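Local coordinates for protein Rik1-associated factor 1 (Schizosaccharomyces pombe, PDB 4O9D) that contributes to heterochromatin establishment as a component of the Clr4 methyltransferase complex, which ubiquitylates and methylates histone H3, at residues Lys21-His25 with Gly413-Phe419; Thr29-Thr33 with Cys397-Val403; Gly107-Val113 with Pro129-His134; Met341-Lys347 with Gly385-Ala391; Ala391-Thr395 with Met405-Gly409. All blocks are in the same frame, centred on the assembly; numbering follows the deposited sequence.

Interaction 1. Residues Lys21-His25 with Gly413-Phe419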
# COMPACT_ATOMS: atom_id res chain seq x y z
N LYS A 21 -4.91 7.99 -20.92
CA LYS A 21 -5.60 7.12 -21.86
C LYS A 21 -5.08 5.69 -21.72
O LYS A 21 -3.96 5.48 -21.29
CB LYS A 21 -5.41 7.62 -23.29
CG LYS A 21 -5.97 9.02 -23.55
CD LYS A 21 -7.49 9.09 -23.28
CE LYS A 21 -8.02 10.52 -23.43
NZ LYS A 21 -9.25 10.77 -22.59
N PRO A 22 -5.91 4.70 -22.07
CA PRO A 22 -5.41 3.32 -22.00
C PRO A 22 -4.07 3.19 -22.71
O PRO A 22 -3.85 3.83 -23.75
CB PRO A 22 -6.49 2.51 -22.73
CG PRO A 22 -7.33 3.51 -23.42
CD PRO A 22 -7.25 4.77 -22.65
N TRP A 23 -3.18 2.38 -22.15
CA TRP A 23 -1.85 2.25 -22.68
C TRP A 23 -1.46 0.79 -22.82
O TRP A 23 -1.19 0.31 -23.91
CB TRP A 23 -0.84 2.97 -21.79
CG TRP A 23 0.52 2.91 -22.34
CD1 TRP A 23 0.88 3.14 -23.64
CD2 TRP A 23 1.72 2.59 -21.64
NE1 TRP A 23 2.23 2.98 -23.79
CE2 TRP A 23 2.78 2.65 -22.57
CE3 TRP A 23 2.01 2.26 -20.31
CZ2 TRP A 23 4.10 2.39 -22.22
CZ3 TRP A 23 3.33 2.01 -19.96
CH2 TRP A 23 4.36 2.07 -20.91
N LYS A 24 -1.41 0.07 -21.69
CA LYS A 24 -1.05 -1.33 -21.72
C LYS A 24 -1.98 -2.12 -20.85
O LYS A 24 -2.42 -1.67 -19.80
CB LYS A 24 0.37 -1.54 -21.21
CG LYS A 24 1.43 -0.85 -22.02
CD LYS A 24 1.61 -1.50 -23.37
CE LYS A 24 2.80 -0.91 -24.10
NZ LYS A 24 2.88 -1.42 -25.50
N HIS A 25 -2.28 -3.33 -21.31
CA HIS A 25 -3.01 -4.29 -20.52
C HIS A 25 -2.17 -5.55 -20.41
O HIS A 25 -1.47 -5.93 -21.35
CB HIS A 25 -4.35 -4.66 -21.17
CG HIS A 25 -4.90 -5.95 -20.64
ND1 HIS A 25 -5.65 -6.01 -19.49
CD2 HIS A 25 -4.75 -7.22 -21.07
CE1 HIS A 25 -5.97 -7.27 -19.24
NE2 HIS A 25 -5.43 -8.03 -20.18
N GLY A 413 -4.11 5.10 -26.46
CA GLY A 413 -4.81 6.37 -26.57
C GLY A 413 -6.27 6.14 -26.93
O GLY A 413 -7.13 7.01 -26.79
N ASN A 414 -6.53 4.94 -27.44
CA ASN A 414 -7.88 4.47 -27.63
C ASN A 414 -7.94 3.05 -27.10
O ASN A 414 -8.89 2.66 -26.41
CB ASN A 414 -8.27 4.51 -29.12
CG ASN A 414 -8.03 5.88 -29.76
OD1 ASN A 414 -8.28 6.92 -29.15
ND2 ASN A 414 -7.54 5.89 -31.00
N LYS A 415 -6.90 2.27 -27.39
CA LYS A 415 -6.86 0.87 -27.01
C LYS A 415 -5.60 0.53 -26.23
O LYS A 415 -4.61 1.26 -26.26
CB LYS A 415 -6.96 -0.02 -28.24
CG LYS A 415 -6.03 0.40 -29.39
CD LYS A 415 -6.06 -0.63 -30.53
CE LYS A 415 -7.45 -0.78 -31.13
NZ LYS A 415 -7.77 -2.19 -31.54
N PHE A 416 -5.64 -0.60 -25.53
CA PHE A 416 -4.49 -1.08 -24.78
C PHE A 416 -3.53 -1.88 -25.66
O PHE A 416 -3.96 -2.73 -26.45
CB PHE A 416 -4.94 -1.98 -23.64
CG PHE A 416 -5.75 -1.28 -22.60
CD1 PHE A 416 -5.13 -0.47 -21.65
CD2 PHE A 416 -7.12 -1.47 -22.53
CE1 PHE A 416 -5.88 0.16 -20.66
CE2 PHE A 416 -7.88 -0.83 -21.54
CZ PHE A 416 -7.25 -0.02 -20.61
N GLY A 417 -2.23 -1.61 -25.51
CA GLY A 417 -1.21 -2.42 -26.12
C GLY A 417 -0.80 -3.51 -25.15
O GLY A 417 -1.47 -3.73 -24.12
N GLU A 418 0.29 -4.19 -25.48
CA GLU A 418 0.86 -5.20 -24.60
C GLU A 418 2.31 -4.89 -24.33
O GLU A 418 2.98 -4.21 -25.12
CB GLU A 418 0.78 -6.59 -25.24
CG GLU A 418 -0.56 -7.27 -25.08
CD GLU A 418 -0.64 -8.56 -25.88
OE1 GLU A 418 -1.41 -8.59 -26.87
OE2 GLU A 418 0.07 -9.54 -25.54
N PHE A 419 2.80 -5.39 -23.20
CA PHE A 419 4.21 -5.43 -22.92
C PHE A 419 4.70 -6.69 -23.62
O PHE A 419 3.92 -7.62 -23.88
CB PHE A 419 4.48 -5.50 -21.41
CG PHE A 419 4.24 -4.20 -20.69
CD1 PHE A 419 5.20 -3.19 -20.71
CD2 PHE A 419 3.05 -3.98 -19.99
CE1 PHE A 419 4.98 -1.96 -20.06
CE2 PHE A 419 2.83 -2.77 -19.33
CZ PHE A 419 3.80 -1.77 -19.36
O HOH W 1 0.95 -7.08 -21.53
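Lys21 brings its CB to 3.6 Å from Gly413 CA, at the point where the chain between strands 403-407 and 420-422 begins to run along the outside of strand 21-26. That strand is the outermost of its propeller blade, and the segment 413-419 covers it. Pro22 contributes twice. Its carbonyl oxygen accepts Gly413 N at 3.0 Å, and its ring carbon CB is placed over one face of the Phe416 ring, though the modelled spacing is doubtfully short; the other neighbours of that ring include Tyr406. Trp23 O receives Gly417 N at 2.7 Å, the donor standing well above the carbonyl plane. The indole itself is swung anti to the backbone N (chi1 -177°), and its face takes the edge of Phe419 in an offset T-shaped pair with centroids 5.5 Å apart and planes at 82°. Lys24, bridged to Gly417, shares with Trp23 a classic beta bulge opposite Met405. Its CG lies over the indole centre and also over a face of Phe419, so the aliphatic chain fills the angle between the two rings. Beyond it, NZ bonds Glu418 O at 2.8 Å and forms a salt bridge with Glu70. His25 N then donates to Gly417 O at 3.0 Å, an almost straight bond (169°), while a water links His25 O to Phe419 N. The imidazole turns to Asn404 through ND1. Gly417 is thus gripped through both its N and its O, and Lys24 serves both as apolar spacer and as cation, consistent with a surface seam secured by backbone bonds, with aromatic rings packed on proline and lysine carbons.

Interaction 2. Residues Thr29-Thr33 with Cys397-Val403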
# COMPACT_ATOMS: atom_id res chain seq x y z
N THR A 29 -0.84 -13.17 -15.07
CA THR A 29 -0.77 -13.11 -13.64
C THR A 29 -1.31 -14.38 -13.05
O THR A 29 -2.45 -14.76 -13.31
CB THR A 29 -1.57 -11.93 -13.11
OG1 THR A 29 -0.92 -10.71 -13.49
CG2 THR A 29 -1.70 -12.00 -11.60
N SER A 30 -0.45 -15.04 -12.28
CA SER A 30 -0.90 -16.03 -11.33
C SER A 30 -1.35 -15.24 -10.10
O SER A 30 -0.55 -14.52 -9.50
CB SER A 30 0.23 -16.99 -10.98
OG SER A 30 1.39 -16.29 -10.54
N GLY A 31 -2.64 -15.34 -9.78
CA GLY A 31 -3.20 -14.62 -8.65
C GLY A 31 -3.82 -13.26 -9.01
O GLY A 31 -4.02 -12.93 -10.18
N ASP A 32 -4.11 -12.49 -7.97
CA ASP A 32 -4.62 -11.15 -8.13
C ASP A 32 -3.50 -10.17 -7.87
O ASP A 32 -2.80 -10.30 -6.89
CB ASP A 32 -5.75 -10.90 -7.12
CG ASP A 32 -7.01 -11.67 -7.46
OD1 ASP A 32 -7.20 -12.01 -8.64
OD2 ASP A 32 -7.81 -11.93 -6.53
N THR A 33 -3.35 -9.17 -8.73
CA THR A 33 -2.35 -8.15 -8.47
C THR A 33 -2.82 -7.25 -7.33
O THR A 33 -3.88 -6.59 -7.43
CB THR A 33 -2.02 -7.35 -9.72
OG1 THR A 33 -1.58 -8.25 -10.75
CG2 THR A 33 -0.89 -6.32 -9.44
N CYS A 397 -6.09 -2.75 -11.16
CA CYS A 397 -6.12 -4.22 -11.24
C CYS A 397 -7.44 -4.78 -10.73
O CYS A 397 -8.09 -4.17 -9.89
CB CYS A 397 -5.01 -4.82 -10.39
SG CYS A 397 -3.42 -3.97 -10.46
N CYS A 398 -7.83 -5.97 -11.20
CA CYS A 398 -9.10 -6.55 -10.75
C CYS A 398 -8.96 -8.04 -10.49
O CYS A 398 -7.95 -8.65 -10.83
CB CYS A 398 -10.23 -6.27 -11.74
SG CYS A 398 -10.09 -7.10 -13.36
N VAL A 399 -9.96 -8.62 -9.84
CA VAL A 399 -9.95 -10.03 -9.56
C VAL A 399 -9.78 -10.82 -10.85
O VAL A 399 -10.46 -10.55 -11.82
CB VAL A 399 -11.24 -10.46 -8.88
CG1 VAL A 399 -11.29 -11.98 -8.76
CG2 VAL A 399 -11.35 -9.80 -7.50
N GLY A 400 -8.85 -11.78 -10.85
CA GLY A 400 -8.65 -12.64 -12.01
C GLY A 400 -7.41 -12.29 -12.82
O GLY A 400 -7.21 -12.83 -13.90
N GLY A 401 -6.60 -11.36 -12.31
CA GLY A 401 -5.30 -11.10 -12.90
C GLY A 401 -5.18 -9.94 -13.88
O GLY A 401 -4.07 -9.66 -14.33
N ASP A 402 -6.28 -9.27 -14.23
CA ASP A 402 -6.18 -8.14 -15.15
C ASP A 402 -5.41 -6.99 -14.52
O ASP A 402 -5.66 -6.61 -13.39
CB ASP A 402 -7.56 -7.63 -15.58
CG ASP A 402 -8.13 -8.41 -16.75
OD1 ASP A 402 -7.34 -9.08 -17.46
OD2 ASP A 402 -9.36 -8.37 -16.97
N VAL A 403 -4.48 -6.43 -15.29
CA VAL A 403 -3.80 -5.20 -14.92
C VAL A 403 -3.89 -4.19 -16.07
O VAL A 403 -3.32 -4.42 -17.15
CB VAL A 403 -2.31 -5.47 -14.58
CG1 VAL A 403 -1.57 -4.16 -14.25
CG2 VAL A 403 -2.23 -6.41 -13.43
O HOH W 2 -5.02 -8.46 -10.92
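The carboxylate of Asp32 is the flat group that meets the turn 398-401. Gly400 N reaches its OD1 at 2.8 Å on the syn side, 30° out of the carboxylate plane, in a nearly straight bond (175°). Val399 crosses the same group at a slant, with CG1 4.1 Å from Asp32 OD1 and about as far from OD2. Cys398-Gly401 is a type II turn joining strands 393-398 and 403-407, and the segment 29-33 is the loop that carries the chain from the outer strand of this blade to strand 33-38, the innermost of the next. Further along the loop, Thr33 spreads its two branches over the strands that lead into and out of the turn. CG2, anti to the backbone N, packs 3.6 Å from Cys397 SG, while OG1, set beside the backbone N (chi1 -57°), is thereby turned to Val403 CG2. A water between loop and turn accepts from Thr33 N and donates to Cys398 O and Asp402 O. Thr29 adds a weak hydrogen bond, its OG1 lying 3.4 Å from Gly401 O. With an alanine in place of Asp32, Gly400 N would probably be left without its acceptor and the turn freer to shift against the loop. Direct polar bonds are few here: one strong carboxylate bond and a shared water tie the turn to the loop, and the negative charge of Asp32 would be partly offset by the peptide N-H of Gly400.

Interaction 3. Residues Gly107-Val113 with Pro129-His134. With EDO (1,2-ethanediol), chain D.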
# COMPACT_ATOMS: atom_id res chain seq x y z
N GLY A 107 8.49 -8.00 -0.18
CA GLY A 107 8.12 -8.76 1.00
C GLY A 107 7.05 -9.78 0.63
O GLY A 107 6.25 -9.56 -0.26
N ALA A 108 7.02 -10.91 1.31
CA ALA A 108 6.03 -11.92 0.97
C ALA A 108 5.68 -12.84 2.14
O ALA A 108 6.25 -12.77 3.24
CB ALA A 108 6.54 -12.77 -0.23
N PHE A 109 4.76 -13.75 1.84
CA PHE A 109 4.23 -14.69 2.80
C PHE A 109 5.15 -15.92 2.94
O PHE A 109 4.80 -16.92 3.58
CB PHE A 109 2.82 -15.11 2.37
CG PHE A 109 1.76 -14.07 2.66
CD1 PHE A 109 2.10 -12.80 3.11
CD2 PHE A 109 0.42 -14.38 2.47
CE1 PHE A 109 1.13 -11.86 3.38
CE2 PHE A 109 -0.57 -13.44 2.75
CZ PHE A 109 -0.21 -12.18 3.20
N ASP A 110 6.35 -15.83 2.38
CA ASP A 110 7.40 -16.80 2.72
C ASP A 110 8.28 -16.34 3.89
O ASP A 110 9.26 -17.01 4.23
CB ASP A 110 8.28 -17.08 1.49
CG ASP A 110 9.10 -15.88 1.10
OD1 ASP A 110 8.72 -14.74 1.48
OD2 ASP A 110 10.12 -16.07 0.39
N ASN A 111 7.92 -15.22 4.53
CA ASN A 111 8.69 -14.67 5.66
C ASN A 111 10.01 -14.01 5.29
O ASN A 111 10.86 -13.86 6.15
CB ASN A 111 9.01 -15.76 6.71
CG ASN A 111 7.78 -16.47 7.22
OD1 ASN A 111 6.64 -16.13 6.86
ND2 ASN A 111 8.00 -17.48 8.07
N ALA A 112 10.21 -13.64 4.03
CA ALA A 112 11.51 -13.12 3.60
C ALA A 112 11.41 -11.72 2.99
O ALA A 112 10.43 -11.41 2.33
CB ALA A 112 12.18 -14.10 2.60
N VAL A 113 12.41 -10.87 3.24
CA VAL A 113 12.57 -9.67 2.46
C VAL A 113 13.67 -9.93 1.40
O VAL A 113 14.77 -10.38 1.76
CB VAL A 113 12.98 -8.47 3.34
CG1 VAL A 113 13.03 -7.22 2.50
CG2 VAL A 113 11.99 -8.27 4.49
N PRO A 129 13.01 -12.92 9.79
CA PRO A 129 11.60 -12.95 10.21
C PRO A 129 11.02 -14.38 10.31
O PRO A 129 11.36 -15.24 9.51
CB PRO A 129 10.89 -12.12 9.11
CG PRO A 129 11.99 -11.14 8.65
CD PRO A 129 13.25 -12.01 8.66
N THR A 130 10.13 -14.61 11.27
CA THR A 130 9.59 -15.94 11.52
C THR A 130 8.13 -16.09 11.06
O THR A 130 7.50 -17.13 11.26
CB THR A 130 9.74 -16.29 13.01
OG1 THR A 130 9.06 -15.31 13.81
CG2 THR A 130 11.22 -16.31 13.39
N ASP A 131 7.58 -15.05 10.43
CA ASP A 131 6.20 -15.13 9.95
C ASP A 131 6.07 -14.17 8.75
O ASP A 131 7.04 -13.51 8.36
CB ASP A 131 5.23 -14.77 11.09
CG ASP A 131 3.85 -15.43 10.96
OD1 ASP A 131 3.49 -15.95 9.88
OD2 ASP A 131 3.11 -15.42 11.96
N TYR A 132 4.89 -14.13 8.13
CA TYR A 132 4.69 -13.33 6.92
C TYR A 132 5.22 -11.92 7.08
O TYR A 132 5.10 -11.30 8.15
CB TYR A 132 3.20 -13.20 6.59
CG TYR A 132 2.46 -14.49 6.35
CD1 TYR A 132 3.14 -15.68 6.11
CD2 TYR A 132 1.07 -14.50 6.33
CE1 TYR A 132 2.44 -16.85 5.87
CE2 TYR A 132 0.37 -15.68 6.11
CZ TYR A 132 1.07 -16.84 5.88
OH TYR A 132 0.38 -18.01 5.65
N ILE A 133 5.82 -11.41 6.01
CA ILE A 133 6.03 -9.97 5.88
C ILE A 133 4.68 -9.35 5.51
O ILE A 133 4.02 -9.83 4.59
CB ILE A 133 7.05 -9.65 4.79
CG1 ILE A 133 8.35 -10.45 5.03
CG2 ILE A 133 7.33 -8.13 4.76
CD1 ILE A 133 8.98 -10.27 6.44
N HIS A 134 4.27 -8.29 6.21
CA HIS A 134 3.01 -7.58 5.86
C HIS A 134 3.15 -6.20 5.19
O HIS A 134 2.26 -5.79 4.45
CB HIS A 134 2.13 -7.41 7.12
CG HIS A 134 1.36 -8.64 7.51
ND1 HIS A 134 0.79 -8.80 8.75
CD2 HIS A 134 1.07 -9.76 6.81
CE1 HIS A 134 0.15 -9.96 8.79
NE2 HIS A 134 0.31 -10.56 7.63
C1 EDO D . 10.30 -21.06 5.96
O1 EDO D . 11.26 -20.29 6.68
C2 EDO D . 9.01 -20.25 5.82
O2 EDO D . 8.85 -19.89 4.44
O HOH W 3 11.13 -17.99 8.03
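Phe109 and Tyr132 both set CG beside the backbone N, anti to the carbonyl carbon (chi1 -76° and -60°), which lays their rings against each other as an offset stack. The centroids are 4.2 Å apart and the planes only 8° from parallel. The stack joins two neighbouring blades of the WD-repeat propeller: Phe109 sits in the type I turn 108-111 between strands 103-108 and 113-117, and Tyr132 precedes strand 133-138, which begins the next blade. Asp131 OD1 lies over the opposite face of the tyrosine and accepts Tyr132 N at 2.9 Å. Within the turn, Asp110 OD1 takes Ala112 N in an Asx turn, its carboxylate also bonded to His78. Ile133 inserts under the same turn, with CD1 4.1 Å from Val113 CG2 and CG1 3.5 Å from Ala112 O, a buried oxygen for which the model offers no partner. A water bridges Asn111 ND2 and Pro129 O beside the turn, next to an ethanediol that probably came from the crystallisation liquor. Ala108 O is gripped twice, from opposite faces of its plane: by Asn111 N at 3.2 Å and by Ile133 N at 3.1 Å.

Interaction 4. Residues Met341-Lys347 with Gly385-Ala391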
# COMPACT_ATOMS: atom_id res chain seq x y z
N MET A 341 -9.24 0.67 -3.82
CA MET A 341 -8.44 1.74 -4.37
C MET A 341 -8.97 3.08 -3.87
O MET A 341 -10.16 3.36 -4.00
CB MET A 341 -8.51 1.73 -5.90
CG MET A 341 -8.02 3.03 -6.52
SD MET A 341 -8.22 3.07 -8.31
CE MET A 341 -7.23 4.51 -8.66
N ALA A 342 -8.10 3.91 -3.30
CA ALA A 342 -8.53 5.22 -2.82
C ALA A 342 -7.33 6.16 -2.78
O ALA A 342 -6.48 6.03 -1.91
CB ALA A 342 -9.18 5.11 -1.43
N GLN A 343 -7.27 7.10 -3.72
CA GLN A 343 -6.10 7.99 -3.84
C GLN A 343 -6.49 9.34 -4.37
O GLN A 343 -7.37 9.46 -5.25
CB GLN A 343 -5.04 7.39 -4.80
CG GLN A 343 -4.28 6.20 -4.25
CD GLN A 343 -3.00 5.89 -5.03
OE1 GLN A 343 -2.75 6.47 -6.09
NE2 GLN A 343 -2.18 4.98 -4.50
N TRP A 344 -5.81 10.36 -3.88
CA TRP A 344 -5.87 11.68 -4.47
C TRP A 344 -4.91 11.80 -5.64
O TRP A 344 -3.76 11.35 -5.59
CB TRP A 344 -5.58 12.74 -3.41
CG TRP A 344 -6.62 12.70 -2.31
CD1 TRP A 344 -6.64 11.87 -1.23
CD2 TRP A 344 -7.80 13.51 -2.22
NE1 TRP A 344 -7.75 12.12 -0.45
CE2 TRP A 344 -8.49 13.11 -1.04
CE3 TRP A 344 -8.36 14.52 -3.02
CZ2 TRP A 344 -9.68 13.70 -0.65
CZ3 TRP A 344 -9.54 15.11 -2.61
CH2 TRP A 344 -10.19 14.70 -1.45
N GLN A 345 -5.44 12.34 -6.72
CA GLN A 345 -4.66 12.67 -7.90
C GLN A 345 -3.39 13.41 -7.49
O GLN A 345 -3.46 14.49 -6.92
CB GLN A 345 -5.51 13.59 -8.80
CG GLN A 345 -4.69 14.48 -9.73
CD GLN A 345 -4.65 13.92 -11.14
OE1 GLN A 345 -5.64 13.96 -11.86
NE2 GLN A 345 -3.49 13.39 -11.52
N PRO A 346 -2.22 12.83 -7.78
CA PRO A 346 -1.06 13.61 -7.36
C PRO A 346 -1.04 14.97 -8.07
O PRO A 346 -1.42 15.06 -9.25
CB PRO A 346 0.13 12.74 -7.76
CG PRO A 346 -0.44 11.35 -7.84
CD PRO A 346 -1.83 11.56 -8.41
N LYS A 347 -0.66 16.01 -7.34
CA LYS A 347 -0.50 17.33 -7.92
C LYS A 347 -1.85 18.01 -8.22
O LYS A 347 -1.88 19.14 -8.69
CB LYS A 347 0.36 17.24 -9.19
CG LYS A 347 1.73 16.57 -8.96
CD LYS A 347 2.18 15.75 -10.16
CE LYS A 347 2.45 16.63 -11.37
NZ LYS A 347 3.69 16.21 -12.10
N GLY A 385 -5.28 -0.01 -7.06
CA GLY A 385 -5.13 1.07 -8.02
C GLY A 385 -4.19 2.13 -7.48
O GLY A 385 -4.25 2.47 -6.30
N GLY A 386 -3.33 2.68 -8.33
CA GLY A 386 -2.32 3.61 -7.86
C GLY A 386 -1.71 4.49 -8.93
O GLY A 386 -1.27 4.00 -9.97
N PHE A 387 -1.67 5.80 -8.67
CA PHE A 387 -0.98 6.76 -9.52
C PHE A 387 0.51 6.73 -9.29
O PHE A 387 0.96 6.48 -8.17
CB PHE A 387 -1.41 8.18 -9.17
CG PHE A 387 -2.80 8.55 -9.62
CD1 PHE A 387 -3.03 8.89 -10.93
CD2 PHE A 387 -3.85 8.57 -8.73
CE1 PHE A 387 -4.30 9.24 -11.35
CE2 PHE A 387 -5.13 8.93 -9.14
CZ PHE A 387 -5.34 9.25 -10.45
N SER A 388 1.29 7.03 -10.32
CA SER A 388 2.68 7.35 -10.10
C SER A 388 2.72 8.74 -9.49
O SER A 388 1.79 9.55 -9.70
CB SER A 388 3.48 7.29 -11.42
OG SER A 388 2.94 8.19 -12.37
N GLU A 389 3.78 9.02 -8.74
CA GLU A 389 3.92 10.31 -8.07
C GLU A 389 3.89 11.50 -9.05
O GLU A 389 3.42 12.58 -8.69
CB GLU A 389 5.21 10.35 -7.24
CG GLU A 389 5.11 9.66 -5.91
CD GLU A 389 6.36 9.86 -5.06
OE1 GLU A 389 6.21 10.06 -3.83
OE2 GLU A 389 7.48 9.82 -5.62
N ASP A 390 4.40 11.31 -10.27
CA ASP A 390 4.39 12.39 -11.25
C ASP A 390 3.05 12.47 -12.03
O ASP A 390 2.92 13.24 -12.98
CB ASP A 390 5.60 12.30 -12.20
CG ASP A 390 5.43 11.23 -13.28
OD1 ASP A 390 4.41 10.51 -13.26
OD2 ASP A 390 6.32 11.09 -14.15
N ALA A 391 2.07 11.67 -11.62
CA ALA A 391 0.71 11.78 -12.16
C ALA A 391 0.59 11.29 -13.62
O ALA A 391 -0.49 11.39 -14.23
CB ALA A 391 0.23 13.23 -12.06
O HOH W 4 -5.40 2.99 -3.40
O HOH W 5 0.36 4.70 -5.94
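Two innermost strands of adjacent propeller blades, 341-344 and 385-387, face each other across a blade interface in this contact. They run nearly parallel, at 16°, but their axes are 6.5 Å apart, and side chains and waters span the gap. Gln343 does so with an extended side chain: OE1 accepts Phe387 N at 2.9 Å in a fairly straight bond (167°), while NE2 reaches Phe387 O through a water. The amide therefore serves both polar backbone atoms of Phe387, and a leucine in place of Gln343 would probably leave that N-H without its acceptor and break the water link. Met341 lays its sulfur 3.7 Å from Gly385 CA, where any side chain on the glycine would collide with it. Two residues on from this glycine, Phe387 points its ring toward segment 341-347. Pro346 CD lies over one face of that ring, 3.8 Å from the centroid, with Gln345 CA above the same face. Past the ring, Pro346 and Lys347 follow the type I turn 388-391, while the Gln345 amide is held by Ser16 and Val17. Lys347 passes over Ala391, CD to CB 3.7 Å, and ends with NZ donating to Asp390 O at 3.2 Å.

Interaction 5. Residues Ala391-Thr395 with Met405-Gly409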
# COMPACT_ATOMS: atom_id res chain seq x y z
N ALA A 391 2.07 11.67 -11.62
CA ALA A 391 0.71 11.78 -12.16
C ALA A 391 0.59 11.29 -13.62
O ALA A 391 -0.49 11.39 -14.23
CB ALA A 391 0.23 13.23 -12.06
N SER A 392 1.68 10.74 -14.16
CA SER A 392 1.73 10.36 -15.57
C SER A 392 1.24 8.94 -15.81
O SER A 392 1.02 8.53 -16.96
CB SER A 392 3.15 10.52 -16.15
OG SER A 392 4.02 9.46 -15.74
N LYS A 393 1.07 8.18 -14.74
CA LYS A 393 0.62 6.80 -14.86
C LYS A 393 -0.49 6.52 -13.86
O LYS A 393 -0.46 7.03 -12.74
CB LYS A 393 1.79 5.84 -14.60
CG LYS A 393 2.97 6.02 -15.56
CD LYS A 393 2.57 5.69 -17.00
CE LYS A 393 3.68 6.00 -18.00
NZ LYS A 393 4.02 7.46 -18.06
N LEU A 394 -1.47 5.71 -14.28
CA LEU A 394 -2.42 5.12 -13.35
C LEU A 394 -2.55 3.61 -13.68
O LEU A 394 -2.67 3.22 -14.85
CB LEU A 394 -3.78 5.84 -13.44
CG LEU A 394 -4.91 5.19 -12.64
CD1 LEU A 394 -4.63 5.23 -11.11
CD2 LEU A 394 -6.27 5.86 -12.96
N THR A 395 -2.47 2.77 -12.66
CA THR A 395 -2.51 1.34 -12.87
C THR A 395 -3.68 0.83 -12.04
O THR A 395 -3.78 1.16 -10.86
CB THR A 395 -1.16 0.65 -12.42
OG1 THR A 395 -0.06 1.17 -13.17
CG2 THR A 395 -1.24 -0.84 -12.66
N MET A 405 -2.99 -0.43 -17.45
CA MET A 405 -2.16 0.76 -17.30
C MET A 405 -2.62 1.91 -18.20
O MET A 405 -2.75 1.74 -19.43
CB MET A 405 -0.70 0.46 -17.66
CG MET A 405 0.12 -0.26 -16.61
SD MET A 405 1.80 0.44 -16.51
CE MET A 405 2.41 -0.38 -15.05
N TYR A 406 -2.83 3.08 -17.59
CA TYR A 406 -3.23 4.28 -18.32
C TYR A 406 -2.08 5.28 -18.29
O TYR A 406 -1.41 5.42 -17.28
CB TYR A 406 -4.50 4.88 -17.71
CG TYR A 406 -5.62 3.88 -17.63
CD1 TYR A 406 -5.65 2.93 -16.62
CD2 TYR A 406 -6.64 3.87 -18.59
CE1 TYR A 406 -6.68 2.00 -16.55
CE2 TYR A 406 -7.66 2.95 -18.53
CZ TYR A 406 -7.68 2.02 -17.51
OH TYR A 406 -8.67 1.07 -17.45
N SER A 407 -1.84 5.96 -19.41
CA SER A 407 -0.73 6.91 -19.47
C SER A 407 -1.13 8.17 -20.22
O SER A 407 -2.10 8.18 -20.97
CB SER A 407 0.48 6.28 -20.15
OG SER A 407 1.61 7.13 -20.07
N LEU A 408 -0.37 9.23 -20.04
CA LEU A 408 -0.56 10.43 -20.85
C LEU A 408 -0.14 10.14 -22.30
O LEU A 408 0.04 11.05 -23.10
CB LEU A 408 0.23 11.59 -20.24
CG LEU A 408 -0.32 12.08 -18.90
CD1 LEU A 408 0.42 13.32 -18.41
CD2 LEU A 408 -1.81 12.37 -19.00
N GLY A 409 0.01 8.85 -22.61
CA GLY A 409 0.16 8.38 -23.98
C GLY A 409 -1.10 7.67 -24.45
O GLY A 409 -1.05 6.79 -25.32
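Leu394 and Tyr406 form the hydrogen-bonded pair at the heart of this antiparallel hairpin. Tyr406 N donates to Leu394 O at 2.7 Å with the N-H almost aimed at the oxygen (174°), and Leu394 N returns the bond to Tyr406 O at 3.0 Å. Leu394 O also lies in the plane of the tyrosine ring, at its edge, 3.5 Å from CD1. A non-hydrogen-bonded pair flanks it on either side along the strands. In one, Thr395 and Met405 lie side by side, OG1 3.5 Å from the methyl CE. In the other, Lys393 folds back on itself, bent at chi2 (-65°) and again at chi4 (-63°), which carries NZ to Ser392 OG at 3.1 Å and into a weak bond with Ser407 OG. A second shell fixes these groups. Asp390 holds Ser392 OG, Phe67 offers a cation-pi partner to the lysine, and Tyr38 OH is bonded to Thr395 OG1. The tyrosine OH is held by Thr376, and its ring is flanked edge-to-face by Phe375 and Phe416. The hairpin forms the middle of a four-stranded blade, between the inner strand 382-387 and the outer strand 21-26. The face bearing Lys393 and Thr395 packs on strand 33-38 of the following blade, whereas the face of Tyr406 is turned to strand 371-377 of the preceding one.

Interactions 1, 2, 4 and 5 all involve one blade, in which strand 21-26 from the chain's beginning completes a sheet of strands from its end, closing the propeller ring. Interaction 5 is the buried, backbone-bonded hairpin of that blade. Interaction 4 is also buried, but joins inner strands of two blades through a glutamine, waters and a proline-phenylalanine CH-pi contact. Interaction 1 lies at the surface, mixing backbone bonds with rings and a lysine. Interactions 2 and 3 are partly buried equivalents in different blades, about 21 Å apart between centres: each sets a hairpin turn against the loop entering the next blade, one with a carboxylate, the other with an aromatic stack.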